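Local coordinates for vascular endothelial growth factor homolog (Orf virus, PDB 2GNN), which acts as a secreted, disulfide-linked dimeric growth factor of the PDGF/VEGF family that binds vascular endothelial growth factor receptors and induces endothelial proliferation, at the interface of chains A and B. Numbering follows the deposited sequence. Chains: chain A/B, Vascular endothelial growth factor homolog.

Contact 1: the interface of chains A and B. Residues chain A 72-75, 89; chain B 9-11, 16.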
ATOM      1  N   VAL A  72      -0.886  18.957   2.343  1.00 61.96           N
ATOM      2  CA  VAL A  72       0.528  18.919   2.000  1.00 60.56           C
ATOM      3  C   VAL A  72       0.690  19.583   0.642  1.00 59.33           C
ATOM      4  O   VAL A  72      -0.088  19.333  -0.277  1.00 58.87           O
ATOM      5  CB  VAL A  72       1.081  17.474   1.989  1.00 60.69           C
ATOM      6  CG1 VAL A  72       2.566  17.468   1.722  1.00 64.20           C
ATOM      7  CG2 VAL A  72       0.850  16.827   3.328  1.00 69.20           C
ATOM      8  N   THR A  73       1.678  20.458   0.527  1.00 59.08           N
ATOM      9  CA  THR A  73       1.978  21.061  -0.756  1.00 58.94           C
ATOM     10  C   THR A  73       3.217  20.383  -1.319  1.00 59.65           C
ATOM     11  O   THR A  73       4.129  20.015  -0.572  1.00 60.70           O
ATOM     12  CB  THR A  73       2.178  22.585  -0.644  1.00 58.64           C
ATOM     13  OG1 THR A  73       1.023  23.177  -0.046  1.00 58.13           O
ATOM     14  CG2 THR A  73       2.370  23.203  -2.008  1.00 57.77           C
ATOM     15  N   MET A  74       3.236  20.204  -2.637  1.00 59.74           N
ATOM     16  CA  MET A  74       4.360  19.572  -3.331  1.00 56.72           C
ATOM     17  C   MET A  74       4.670  20.313  -4.615  1.00 55.69           C
ATOM     18  O   MET A  74       3.756  20.738  -5.319  1.00 54.65           O
ATOM     19  CB  MET A  74       4.039  18.111  -3.658  1.00 54.84           C
ATOM     20  CG  MET A  74       3.598  17.287  -2.465  1.00 53.30           C
ATOM     21  SD  MET A  74       3.468  15.560  -2.879  1.00 60.84           S
ATOM     22  CE  MET A  74       2.711  14.865  -1.426  1.00 48.28           C
ATOM     23  N   GLU A  75       5.962  20.469  -4.903  1.00 55.68           N
ATOM     24  CA  GLU A  75       6.429  20.975  -6.186  1.00 55.79           C
ATOM     25  C   GLU A  75       6.400  19.858  -7.239  1.00 54.24           C
ATOM     26  O   GLU A  75       6.818  18.728  -6.972  1.00 53.75           O
ATOM     27  CB  GLU A  75       7.851  21.516  -6.051  1.00 55.83           C
ATOM     28  CG  GLU A  75       7.992  22.805  -5.245  1.00 58.68           C
ATOM     29  CD  GLU A  75       9.423  23.339  -5.247  1.00 62.84           C
ATOM     30  OE1 GLU A  75      10.373  22.521  -5.255  1.00 70.66           O
ATOM     31  OE2 GLU A  75       9.601  24.581  -5.248  1.00 73.57           O
ATOM     32  N   ARG A  89       3.143  24.302  -7.631  1.00 62.95           N
ATOM     33  CA  ARG A  89       2.767  23.772  -6.326  1.00 60.78           C
ATOM     34  C   ARG A  89       1.356  23.222  -6.392  1.00 58.10           C
ATOM     35  O   ARG A  89       0.415  23.925  -6.769  1.00 56.68           O
ATOM     36  CB  ARG A  89       2.853  24.845  -5.240  1.00 62.76           C
ATOM     37  CG  ARG A  89       4.226  25.449  -5.062  1.00 70.08           C
ATOM     38  CD  ARG A  89       4.427  25.929  -3.644  1.00 81.42           C
ATOM     39  NE  ARG A  89       5.712  26.606  -3.498  1.00 91.94           N
ATOM     40  CZ  ARG A  89       6.208  27.044  -2.343  1.00 96.98           C
ATOM     41  NH1 ARG A  89       5.529  26.876  -1.211  1.00 96.67           N
ATOM     42  NH2 ARG A  89       7.388  27.651  -2.322  1.00 97.52           N
TER
ATOM     43  N   ASN B   9       5.381  22.451   5.935  1.00 78.27           N
ATOM     44  CA  ASN B   9       5.783  23.208   4.709  1.00 77.51           C
ATOM     45  C   ASN B   9       5.779  22.356   3.416  1.00 75.90           C
ATOM     46  O   ASN B   9       5.378  21.176   3.422  1.00 75.06           O
ATOM     47  CB  ASN B   9       7.146  23.882   4.925  1.00 77.69           C
ATOM     48  CG  ASN B   9       7.245  25.241   4.245  1.00 81.81           C
ATOM     49  OD1 ASN B   9       6.324  26.057   4.324  1.00 87.12           O
ATOM     50  ND2 ASN B   9       8.371  25.493   3.582  1.00 81.97           N
ATOM     51  N   THR B  10       6.216  22.983   2.320  1.00 72.80           N
ATOM     52  CA  THR B  10       6.212  22.407   0.968  1.00 70.26           C
ATOM     53  C   THR B  10       7.261  21.306   0.793  1.00 68.07           C
ATOM     54  O   THR B  10       8.406  21.468   1.213  1.00 68.81           O
ATOM     55  CB  THR B  10       6.492  23.517  -0.092  1.00 70.17           C
ATOM     56  OG1 THR B  10       5.659  24.655   0.160  1.00 72.39           O
ATOM     57  CG2 THR B  10       6.256  23.019  -1.518  1.00 66.54           C
ATOM     58  N   LYS B  11       6.869  20.199   0.163  1.00 64.63           N
ATOM     59  CA  LYS B  11       7.828  19.172  -0.269  1.00 61.67           C
ATOM     60  C   LYS B  11       8.500  19.545  -1.603  1.00 59.58           C
ATOM     61  O   LYS B  11       7.827  19.740  -2.620  1.00 58.65           O
ATOM     62  CB  LYS B  11       7.161  17.802  -0.358  1.00 61.23           C
ATOM     63  CG  LYS B  11       6.767  17.227   0.992  1.00 65.73           C
ATOM     64  CD  LYS B  11       6.263  15.798   0.862  1.00 73.74           C
ATOM     65  CE  LYS B  11       5.779  15.264   2.208  1.00 79.94           C
ATOM     66  NZ  LYS B  11       5.247  13.872   2.112  1.00 80.65           N
ATOM     67  N   VAL B  16       9.726  14.816  -3.941  1.00 52.11           N
ATOM     68  CA  VAL B  16       8.487  14.387  -4.605  1.00 53.21           C
ATOM     69  C   VAL B  16       8.773  13.266  -5.606  1.00 55.06           C
ATOM     70  O   VAL B  16       8.069  12.250  -5.642  1.00 53.68           O
ATOM     71  CB  VAL B  16       7.754  15.572  -5.306  1.00 52.90           C
ATOM     72  CG1 VAL B  16       6.521  15.079  -6.054  1.00 51.26           C
ATOM     73  CG2 VAL B  16       7.348  16.628  -4.296  1.00 48.49           C
TER
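A short parallel beta bridge joins the two chains here: the N-terminal segment of chain B, just ahead of helix 13-20, runs alongside strand 68-77 of chain A, with A:Met74 paired to B:Lys11. The backbone of B:Lys11 does the pairing on both sides. B:Lys11 N donates to the carbonyl A:Thr73 O at 2.8 Å, and A:Glu75 N donates to B:Lys11 O at 3.0 Å. B:Lys11 is extended beyond CG, so its aliphatic stretch travels beside A:Met74 in the same direction and lays CE 3.9 Å from CG1 of A:Val72. B:Thr10 turns toward A:Thr73 and A:Arg89 and has more surface hidden than any other residue of the patch. The methyl CG2 of B:Thr10, anti to the backbone N, lies 3.9 Å from CG2 of A:Thr73 and also packs against the CD methylene of A:Arg89. The hydroxyl branch of B:Thr10 meets the tip of the arginine, whose side chain crosses it at about a right angle; NH1 of the A:Arg89 guanidinium is 2.6 Å from B:Thr10 OG1, a hydrogen bond. Near A:Glu75 the first turn of the helix comes in, and B:Val16 brings its CG2 methyl 3.4 Å from the carbonyl O of A:Glu75. The same CG2 of B:Val16 lies 3.7 Å from CB of A:Met74.

Contact 2: the interface of chains A and B. Residues chain A 19, 25, 55; chain B 28, 47, 49.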
ATOM      1  N   GLY A  19       1.375  -4.954  11.293  1.00 64.19           N
ATOM      2  CA  GLY A  19       1.305  -4.596   9.882  1.00 62.58           C
ATOM      3  C   GLY A  19      -0.090  -4.608   9.312  1.00 64.17           C
ATOM      4  O   GLY A  19      -0.317  -4.140   8.202  1.00 66.69           O
ATOM      5  N   ARG A  25      -1.099   4.938   5.729  1.00 61.79           N
ATOM      6  CA  ARG A  25      -0.162   4.163   4.925  1.00 59.84           C
ATOM      7  C   ARG A  25       0.184   4.917   3.648  1.00 59.01           C
ATOM      8  O   ARG A  25      -0.670   5.613   3.098  1.00 59.39           O
ATOM      9  CB  ARG A  25      -0.790   2.806   4.610  1.00 57.98           C
ATOM     10  CG  ARG A  25      -0.879   1.907   5.838  1.00 52.83           C
ATOM     11  CD  ARG A  25      -1.936   0.900   5.630  1.00 61.18           C
ATOM     12  NE  ARG A  25      -2.030  -0.060   6.721  1.00 66.02           N
ATOM     13  CZ  ARG A  25      -1.171  -1.046   6.949  1.00 65.82           C
ATOM     14  NH1 ARG A  25      -0.101  -1.218   6.178  1.00 61.96           N
ATOM     15  NH2 ARG A  25      -1.382  -1.857   7.972  1.00 61.75           N
ATOM     16  N   GLY A  55      -5.382  -0.730   6.015  1.00 60.95           N
ATOM     17  CA  GLY A  55      -5.230  -1.812   6.979  1.00 57.98           C
ATOM     18  C   GLY A  55      -6.614  -2.391   7.082  1.00 59.37           C
ATOM     19  O   GLY A  55      -7.479  -2.034   6.288  1.00 63.00           O
TER
ATOM     20  N   VAL B  28      -1.227  -3.166   1.272  1.00 59.76           N
ATOM     21  CA  VAL B  28      -2.067  -4.050   2.071  1.00 56.73           C
ATOM     22  C   VAL B  28      -2.777  -4.971   1.108  1.00 56.94           C
ATOM     23  O   VAL B  28      -3.419  -4.510   0.166  1.00 57.98           O
ATOM     24  CB  VAL B  28      -3.099  -3.252   2.932  1.00 56.60           C
ATOM     25  CG1 VAL B  28      -4.000  -4.190   3.710  1.00 53.60           C
ATOM     26  CG2 VAL B  28      -2.379  -2.315   3.878  1.00 52.45           C
ATOM     27  N   CYS B  47      -5.729  -9.395   6.425  1.00 60.81           N
ATOM     28  CA  CYS B  47      -4.900  -8.642   5.493  1.00 58.84           C
ATOM     29  C   CYS B  47      -3.471  -8.563   5.999  1.00 61.85           C
ATOM     30  O   CYS B  47      -3.237  -8.555   7.211  1.00 63.05           O
ATOM     31  CB  CYS B  47      -5.471  -7.237   5.278  1.00 59.85           C
ATOM     32  SG  CYS B  47      -5.202  -5.981   6.622  1.00 62.71           S
ATOM     33  N   THR B  49       0.574  -6.623   5.101  1.00 59.23           N
ATOM     34  CA  THR B  49       1.388  -5.683   4.350  1.00 58.28           C
ATOM     35  C   THR B  49       2.572  -6.413   3.683  1.00 58.97           C
ATOM     36  O   THR B  49       3.407  -7.035   4.364  1.00 57.92           O
ATOM     37  CB  THR B  49       1.900  -4.557   5.262  1.00 56.27           C
ATOM     38  OG1 THR B  49       0.796  -3.989   5.953  1.00 59.38           O
ATOM     39  CG2 THR B  49       2.564  -3.466   4.464  1.00 52.46           C
TER
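With CG anti to the carbonyl carbon (chi1 -71°) and the chain extended from CG to NE, A:Arg25 reaches across toward B:Thr49, and a turn at the last torsion swings its guanidinium there. B:Thr49 meets it with OG1, likewise anti to its own carbonyl carbon (chi1 -52°). NH1 of A:Arg25 donates to the hydroxyl B:Thr49 OG1 at 2.9 Å, in a bent bond whose acceptor sits 27° out of the guanidinium plane. In turn B:Thr49 OG1 donates to the carbonyl A:Gly19 O at 2.5 Å, near the end of helix 13-20. NH2 of the same arginine also donates to A:Gly19 O, approaching from above the carbonyl plane, which closes a ring of three hydrogen bonds and ties the arginine's rotation to the helix end. B:Val28 supplies the apolar side: its CG2 methyl lies over one face of the guanidinium, offset toward the rim, 3.5 Å from CZ of A:Arg25. At the margin SG of B:Cys47 comes within 3.9 Å of C of A:Gly55, barely a contact. The site fastens the helix end and strand 23-30 of one subunit to strands 23-30 and 47-54 of the other, adding a polar clasp to the disulfide-linked dimer.

Contact 3: the interface of chains A and B. Residues chain A 44-48, 76; chain B 13, 16-17, 20, 56.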
ATOM      1  N   ASN A  44       5.555  15.908 -14.240  1.00 58.78           N
ATOM      2  CA  ASN A  44       6.746  15.165 -13.871  1.00 55.80           C
ATOM      3  C   ASN A  44       7.063  15.417 -12.395  1.00 53.11           C
ATOM      4  O   ASN A  44       7.469  16.524 -12.032  1.00 50.93           O
ATOM      5  CB  ASN A  44       7.925  15.579 -14.762  1.00 55.71           C
ATOM      6  CG  ASN A  44       9.100  14.615 -14.684  1.00 57.79           C
ATOM      7  OD1 ASN A  44       9.279  13.903 -13.697  1.00 64.13           O
ATOM      8  ND2 ASN A  44       9.911  14.597 -15.734  1.00 61.63           N
ATOM      9  N   PRO A  45       6.867  14.401 -11.532  1.00 51.58           N
ATOM     10  CA  PRO A  45       6.348  13.050 -11.777  1.00 53.55           C
ATOM     11  C   PRO A  45       4.817  12.965 -11.943  1.00 56.18           C
ATOM     12  O   PRO A  45       4.098  13.816 -11.424  1.00 56.28           O
ATOM     13  CB  PRO A  45       6.785  12.288 -10.526  1.00 52.97           C
ATOM     14  CG  PRO A  45       6.806  13.320  -9.452  1.00 51.14           C
ATOM     15  CD  PRO A  45       7.243  14.593 -10.118  1.00 51.73           C
ATOM     16  N   PRO A  46       4.326  11.952 -12.690  1.00 57.88           N
ATOM     17  CA  PRO A  46       2.889  11.776 -12.959  1.00 57.91           C
ATOM     18  C   PRO A  46       2.079  11.253 -11.786  1.00 60.49           C
ATOM     19  O   PRO A  46       0.862  11.064 -11.905  1.00 60.86           O
ATOM     20  CB  PRO A  46       2.874  10.757 -14.097  1.00 59.36           C
ATOM     21  CG  PRO A  46       4.130   9.986 -13.931  1.00 59.64           C
ATOM     22  CD  PRO A  46       5.144  10.940 -13.387  1.00 57.23           C
ATOM     23  N   CYS A  47       2.752  11.001 -10.670  1.00 60.42           N
ATOM     24  CA  CYS A  47       2.082  10.598  -9.460  1.00 59.79           C
ATOM     25  C   CYS A  47       2.888  10.904  -8.201  1.00 57.55           C
ATOM     26  O   CYS A  47       4.061  11.246  -8.277  1.00 55.80           O
ATOM     27  CB  CYS A  47       1.699   9.129  -9.528  1.00 63.06           C
ATOM     28  SG  CYS A  47       3.037   8.034  -9.411  1.00 70.77           S
ATOM     29  N   VAL A  48       2.235  10.786  -7.046  1.00 54.91           N
ATOM     30  CA  VAL A  48       2.837  11.134  -5.762  1.00 53.69           C
ATOM     31  C   VAL A  48       2.486  10.099  -4.714  1.00 53.13           C
ATOM     32  O   VAL A  48       1.488   9.392  -4.851  1.00 56.88           O
ATOM     33  CB  VAL A  48       2.365  12.534  -5.262  1.00 53.55           C
ATOM     34  CG1 VAL A  48       2.811  13.621  -6.218  1.00 50.09           C
ATOM     35  CG2 VAL A  48       0.849  12.580  -5.073  1.00 43.64           C
ATOM     36  N   LEU A  76       5.893  20.179  -8.427  1.00 53.34           N
ATOM     37  CA  LEU A  76       5.862  19.253  -9.560  1.00 51.69           C
ATOM     38  C   LEU A  76       6.158  19.992 -10.854  1.00 52.35           C
ATOM     39  O   LEU A  76       5.771  21.144 -11.006  1.00 54.01           O
ATOM     40  CB  LEU A  76       4.497  18.577  -9.682  1.00 51.22           C
ATOM     41  CG  LEU A  76       4.157  17.428  -8.733  1.00 53.80           C
ATOM     42  CD1 LEU A  76       3.440  17.934  -7.505  1.00 56.18           C
ATOM     43  CD2 LEU A  76       3.287  16.420  -9.443  1.00 57.18           C
TER
ATOM     44  N   TRP B  13      10.822  19.288  -5.075  1.00 54.99           N
ATOM     45  CA  TRP B  13      10.720  18.382  -6.222  1.00 56.29           C
ATOM     46  C   TRP B  13      11.526  17.075  -6.124  1.00 55.26           C
ATOM     47  O   TRP B  13      11.007  16.010  -6.470  1.00 53.17           O
ATOM     48  CB  TRP B  13      11.043  19.117  -7.527  1.00 57.84           C
ATOM     49  CG  TRP B  13      10.915  18.237  -8.720  1.00 58.87           C
ATOM     50  CD1 TRP B  13       9.756  17.803  -9.296  1.00 60.45           C
ATOM     51  CD2 TRP B  13      11.986  17.657  -9.478  1.00 63.75           C
ATOM     52  NE1 TRP B  13      10.037  16.994 -10.373  1.00 63.61           N
ATOM     53  CE2 TRP B  13      11.397  16.886 -10.508  1.00 61.08           C
ATOM     54  CE3 TRP B  13      13.387  17.722  -9.394  1.00 65.17           C
ATOM     55  CZ2 TRP B  13      12.159  16.176 -11.442  1.00 61.03           C
ATOM     56  CZ3 TRP B  13      14.147  17.019 -10.327  1.00 60.83           C
ATOM     57  CH2 TRP B  13      13.528  16.257 -11.338  1.00 63.15           C
ATOM     58  N   VAL B  16       9.726  14.816  -3.941  1.00 52.11           N
ATOM     59  CA  VAL B  16       8.487  14.387  -4.605  1.00 53.21           C
ATOM     60  C   VAL B  16       8.773  13.266  -5.606  1.00 55.06           C
ATOM     61  O   VAL B  16       8.069  12.250  -5.642  1.00 53.68           O
ATOM     62  CB  VAL B  16       7.754  15.572  -5.306  1.00 52.90           C
ATOM     63  CG1 VAL B  16       6.521  15.079  -6.054  1.00 51.26           C
ATOM     64  CG2 VAL B  16       7.348  16.628  -4.296  1.00 48.49           C
ATOM     65  N   LEU B  17       9.820  13.464  -6.404  1.00 56.39           N
ATOM     66  CA  LEU B  17      10.276  12.485  -7.379  1.00 58.63           C
ATOM     67  C   LEU B  17      10.660  11.178  -6.696  1.00 59.99           C
ATOM     68  O   LEU B  17      10.165  10.114  -7.061  1.00 59.15           O
ATOM     69  CB  LEU B  17      11.455  13.055  -8.163  1.00 60.27           C
ATOM     70  CG  LEU B  17      12.011  12.211  -9.305  1.00 65.51           C
ATOM     71  CD1 LEU B  17      11.108  12.303 -10.534  1.00 71.47           C
ATOM     72  CD2 LEU B  17      13.425  12.659  -9.623  1.00 67.88           C
ATOM     73  N   SER B  20       7.772   9.090  -5.795  1.00 60.21           N
ATOM     74  CA  SER B  20       6.987   8.510  -6.895  1.00 60.46           C
ATOM     75  C   SER B  20       7.734   7.459  -7.744  1.00 60.45           C
ATOM     76  O   SER B  20       7.154   6.888  -8.680  1.00 59.60           O
ATOM     77  CB  SER B  20       6.484   9.608  -7.817  1.00 60.83           C
ATOM     78  OG  SER B  20       7.508  10.006  -8.698  1.00 57.98           O
ATOM     79  N   CYS B  56       5.582   5.176 -10.361  1.00 57.07           N
ATOM     80  CA  CYS B  56       5.256   5.647 -11.687  1.00 62.47           C
ATOM     81  C   CYS B  56       6.481   5.575 -12.575  1.00 62.60           C
ATOM     82  O   CYS B  56       7.579   5.991 -12.176  1.00 62.84           O
ATOM     83  CB  CYS B  56       4.822   7.109 -11.620  1.00 63.51           C
ATOM     84  SG  CYS B  56       3.095   7.285 -11.292  1.00 85.99           S
TER
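A:Cys47 and B:Cys56 form the interchain disulfide typical of the PDGF/VEGF cystine-knot family, their SG atoms bonded at 2.0 Å. The sulfur of A:Cys47 lies between its backbone N and carbonyl carbon (chi1 72°), whereas that of B:Cys56 is anti to the carbonyl carbon; these different turns bring the two tips together. Next to the bridge, CG of the A:Pro46 ring rests 3.8 Å from CB of B:Cys56. The tight part of the patch centres on A:Pro45, which follows a cis peptide bond and has more surface hidden than any other residue here. The A:Pro45 ring fits against helix 13-20 of chain B, with CG 3.8 Å from CG1 of B:Val16 and CB 3.8 Å from CB of B:Ser20. The B:Ser20 hydroxyl turns back into its own helix, where B:Ser20 OG donates to B:Leu17 O at 3.1 Å. The A:Val48 and B:Val16 side chains run parallel, CG1 to CG1 at 4.0 Å. B:Trp13 passes the proline ring antiparallel to it, and its indole NE1 donates a hydrogen bond to A:Asn44 O at 3.1 Å; that oxygen lies close to the ring plane, although the donor stands above the carbonyl plane. This bond is the polar point that holds the looser margin, where side chains meet only lightly: OD1 of the A:Asn44 amide is 4.0 Å from the CD1 methyl of B:Leu17.

Contacts 1 and 3 are neighbours, their C-alpha centres about 11 Å apart, and share B:Val16, with CG2 toward A:Met74 and A:Glu75 and CG1 toward A:Pro45 and A:Val48. The N-terminal segment of chain B pairs with strand 68-77, while helix 13-20 packs on residues 44-46 and the start of strand 47-54. The C-alpha centre of contact 2 is about 26 Å from that of contact 1 and 23 Å from that of contact 3; there the end of chain A's equivalent helix meets chain B, close to B:Cys47, the twin of A:Cys47. Two-fold symmetry repeats every contact, holding the covalent dimer at separated points.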